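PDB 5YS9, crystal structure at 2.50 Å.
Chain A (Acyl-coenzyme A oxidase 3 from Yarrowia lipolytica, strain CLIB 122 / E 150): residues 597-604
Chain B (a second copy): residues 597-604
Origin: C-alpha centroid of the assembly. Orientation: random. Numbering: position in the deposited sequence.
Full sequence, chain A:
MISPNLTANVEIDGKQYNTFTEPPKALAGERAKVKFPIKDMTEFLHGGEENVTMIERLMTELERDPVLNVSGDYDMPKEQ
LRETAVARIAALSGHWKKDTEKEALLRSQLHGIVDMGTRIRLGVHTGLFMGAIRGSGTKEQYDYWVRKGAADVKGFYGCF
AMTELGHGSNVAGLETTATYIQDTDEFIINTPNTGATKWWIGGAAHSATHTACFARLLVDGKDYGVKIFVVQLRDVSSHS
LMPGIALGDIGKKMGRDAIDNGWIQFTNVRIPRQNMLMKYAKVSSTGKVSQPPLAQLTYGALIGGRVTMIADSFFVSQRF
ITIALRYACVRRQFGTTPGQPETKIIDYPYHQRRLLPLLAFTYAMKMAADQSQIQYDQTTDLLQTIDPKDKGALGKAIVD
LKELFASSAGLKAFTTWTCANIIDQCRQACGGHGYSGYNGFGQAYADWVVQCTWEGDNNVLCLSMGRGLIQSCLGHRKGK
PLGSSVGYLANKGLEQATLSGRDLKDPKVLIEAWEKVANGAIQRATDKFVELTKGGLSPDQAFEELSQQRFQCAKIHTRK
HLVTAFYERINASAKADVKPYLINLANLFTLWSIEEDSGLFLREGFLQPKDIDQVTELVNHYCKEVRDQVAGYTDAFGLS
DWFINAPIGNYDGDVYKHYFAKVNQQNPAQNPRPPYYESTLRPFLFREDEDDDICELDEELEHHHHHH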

# COMPACT_ATOMS: atom_id res chain seq x y z
N ASP A 597 -8.67 -13.54 13.07
CA ASP A 597 -9.79 -12.93 13.77
C ASP A 597 -10.27 -13.85 14.88
O ASP A 597 -11.43 -14.20 14.95
CB ASP A 597 -10.92 -12.66 12.79
CG ASP A 597 -11.32 -11.20 12.76
OD1 ASP A 597 -11.35 -10.56 13.82
OD2 ASP A 597 -11.62 -10.70 11.67
N SER A 598 -9.36 -14.14 15.79
CA SER A 598 -9.59 -15.07 16.88
C SER A 598 -10.70 -14.59 17.78
O SER A 598 -11.47 -15.38 18.30
CB SER A 598 -8.32 -15.29 17.68
OG SER A 598 -7.93 -14.12 18.34
N GLY A 599 -10.77 -13.29 17.97
CA GLY A 599 -11.70 -12.67 18.88
C GLY A 599 -13.14 -12.95 18.54
O GLY A 599 -13.97 -13.09 19.42
N LEU A 600 -13.46 -13.02 17.26
CA LEU A 600 -14.81 -13.27 16.85
C LEU A 600 -15.26 -14.61 17.38
O LEU A 600 -16.35 -14.75 17.89
CB LEU A 600 -14.83 -13.37 15.33
CG LEU A 600 -15.32 -12.22 14.47
CD1 LEU A 600 -15.05 -10.86 15.08
CD2 LEU A 600 -14.71 -12.32 13.08
N PHE A 601 -14.39 -15.60 17.25
CA PHE A 601 -14.64 -16.96 17.72
C PHE A 601 -14.70 -17.14 19.23
O PHE A 601 -15.47 -17.94 19.72
CB PHE A 601 -13.69 -17.92 17.03
CG PHE A 601 -13.74 -17.81 15.55
CD1 PHE A 601 -12.99 -16.86 14.89
CD2 PHE A 601 -14.57 -18.61 14.82
CE1 PHE A 601 -13.05 -16.73 13.53
CE2 PHE A 601 -14.64 -18.49 13.45
CZ PHE A 601 -13.88 -17.55 12.81
N LEU A 602 -13.86 -16.41 19.94
CA LEU A 602 -13.92 -16.37 21.40
C LEU A 602 -15.23 -15.74 21.90
O LEU A 602 -15.93 -16.30 22.74
CB LEU A 602 -12.71 -15.60 21.97
CG LEU A 602 -11.56 -16.42 22.63
CD1 LEU A 602 -11.43 -17.86 22.13
CD2 LEU A 602 -10.21 -15.67 22.53
N ARG A 603 -15.56 -14.59 21.37
CA ARG A 603 -16.72 -13.85 21.80
C ARG A 603 -18.05 -14.59 21.59
O ARG A 603 -18.93 -14.47 22.43
CB ARG A 603 -16.73 -12.51 21.09
CG ARG A 603 -17.77 -11.54 21.56
CD ARG A 603 -18.99 -11.51 20.65
NE ARG A 603 -19.49 -10.14 20.57
CZ ARG A 603 -20.34 -9.58 21.42
NH1 ARG A 603 -20.71 -8.32 21.21
NH2 ARG A 603 -20.86 -10.25 22.44
N GLU A 604 -18.20 -15.34 20.49
CA GLU A 604 -19.41 -16.14 20.27
C GLU A 604 -19.39 -17.45 21.03
O GLU A 604 -20.40 -18.11 21.11
CB GLU A 604 -19.64 -16.45 18.78
CG GLU A 604 -19.82 -15.23 17.89
CD GLU A 604 -21.06 -14.44 18.21
OE1 GLU A 604 -22.19 -14.95 18.06
OE2 GLU A 604 -20.92 -13.28 18.62
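Chain B (597-604) DSGLFLRE

Two glycines let the backbones touch: Gly599(A) CA lies 3.3 Å from Gly599(B) CA, a separation at which neither position has room for a side chain. An ideal CB on Gly599(B) would fall 2.4 Å from Ser598(A) OG and 2.7 Å from Gly599(A) N, and one on Gly599(A) would stand 2.7 Å from both Ser598(B) OG and Gly599(B) N.

The chain B stretch is helical through Gly599(B) to Arg603(B), preceded by Asp597(B) at phi/psi -129/59, much as Asp597(A) precedes its own helix. The two helices run in broadly the same direction, crossing at 42° with axes 7.8 Å apart at closest approach. One turn beyond the glycines, toward the C-termini, the leucines pack into the opening wedge. Leu602(B) points toward chain A and places CD2 3.7 Å from Gly599(A) O and 3.9 Å from Arg603(A) CB. Leu602(A) answers with its CD2 3.7 Å from Gly599(B) O, 3.6 Å from Arg603(B) CB and 4.0 Å from Leu602(B) CB. Both arginines lend the base of the side chain to this packing while their ends lead away.

No hydrogen bond or salt bridge crosses between the stretches. The rule is shape: glycine for closeness, leucine three residues later for grip, and Phe601(B) turned away.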

# COMPACT_ATOMS: atom_id res chain seq x y z
N ASP B 597 -7.72 -5.42 18.30
CA ASP B 597 -7.16 -6.71 18.71
C ASP B 597 -7.93 -7.20 19.94
O ASP B 597 -7.35 -7.41 21.01
CB ASP B 597 -5.64 -6.58 18.98
CG ASP B 597 -4.81 -7.63 18.25
OD1 ASP B 597 -5.27 -8.79 18.05
OD2 ASP B 597 -3.66 -7.27 17.87
N SER B 598 -9.24 -7.35 19.77
CA SER B 598 -10.12 -7.71 20.87
C SER B 598 -9.82 -9.14 21.37
O SER B 598 -9.86 -9.40 22.58
CB SER B 598 -11.59 -7.57 20.45
OG SER B 598 -11.92 -8.56 19.49
N GLY B 599 -9.51 -10.04 20.44
CA GLY B 599 -9.22 -11.44 20.74
C GLY B 599 -8.13 -11.65 21.78
O GLY B 599 -8.21 -12.58 22.57
N LEU B 600 -7.14 -10.78 21.79
CA LEU B 600 -6.09 -10.85 22.78
C LEU B 600 -6.63 -10.73 24.17
O LEU B 600 -6.16 -11.43 25.06
CB LEU B 600 -5.08 -9.72 22.60
CG LEU B 600 -3.89 -9.92 21.65
CD1 LEU B 600 -4.22 -10.78 20.42
CD2 LEU B 600 -3.38 -8.53 21.27
N PHE B 601 -7.56 -9.81 24.37
CA PHE B 601 -8.03 -9.44 25.74
C PHE B 601 -9.13 -10.39 26.21
O PHE B 601 -9.31 -10.60 27.41
CB PHE B 601 -8.54 -7.99 25.79
CG PHE B 601 -7.50 -6.97 25.42
CD1 PHE B 601 -7.29 -6.63 24.08
CD2 PHE B 601 -6.75 -6.32 26.41
CE1 PHE B 601 -6.31 -5.70 23.74
CE2 PHE B 601 -5.79 -5.38 26.07
CZ PHE B 601 -5.56 -5.08 24.73
N LEU B 602 -9.89 -10.93 25.25
CA LEU B 602 -10.80 -12.04 25.49
C LEU B 602 -10.04 -13.29 25.93
O LEU B 602 -10.47 -13.97 26.85
CB LEU B 602 -11.62 -12.35 24.23
CG LEU B 602 -13.03 -11.76 24.06
CD1 LEU B 602 -13.34 -10.61 24.99
CD2 LEU B 602 -13.27 -11.36 22.60
N ARG B 603 -8.90 -13.53 25.29
CA ARG B 603 -8.15 -14.77 25.45
C ARG B 603 -7.43 -14.88 26.78
O ARG B 603 -7.28 -15.98 27.27
CB ARG B 603 -7.16 -14.92 24.28
CG ARG B 603 -6.53 -16.29 24.09
CD ARG B 603 -5.30 -16.51 24.94
NE ARG B 603 -4.24 -17.15 24.16
CZ ARG B 603 -3.70 -18.35 24.39
NH1 ARG B 603 -2.74 -18.79 23.59
NH2 ARG B 603 -4.08 -19.13 25.42
N GLU B 604 -6.95 -13.76 27.32
CA GLU B 604 -6.31 -13.72 28.65
C GLU B 604 -7.36 -13.58 29.71
O GLU B 604 -7.06 -13.72 30.88
CB GLU B 604 -5.42 -12.48 28.82
CG GLU B 604 -4.36 -12.22 27.78
CD GLU B 604 -3.24 -13.20 27.84
OE1 GLU B 604 -2.78 -13.53 28.95
OE2 GLU B 604 -2.80 -13.66 26.78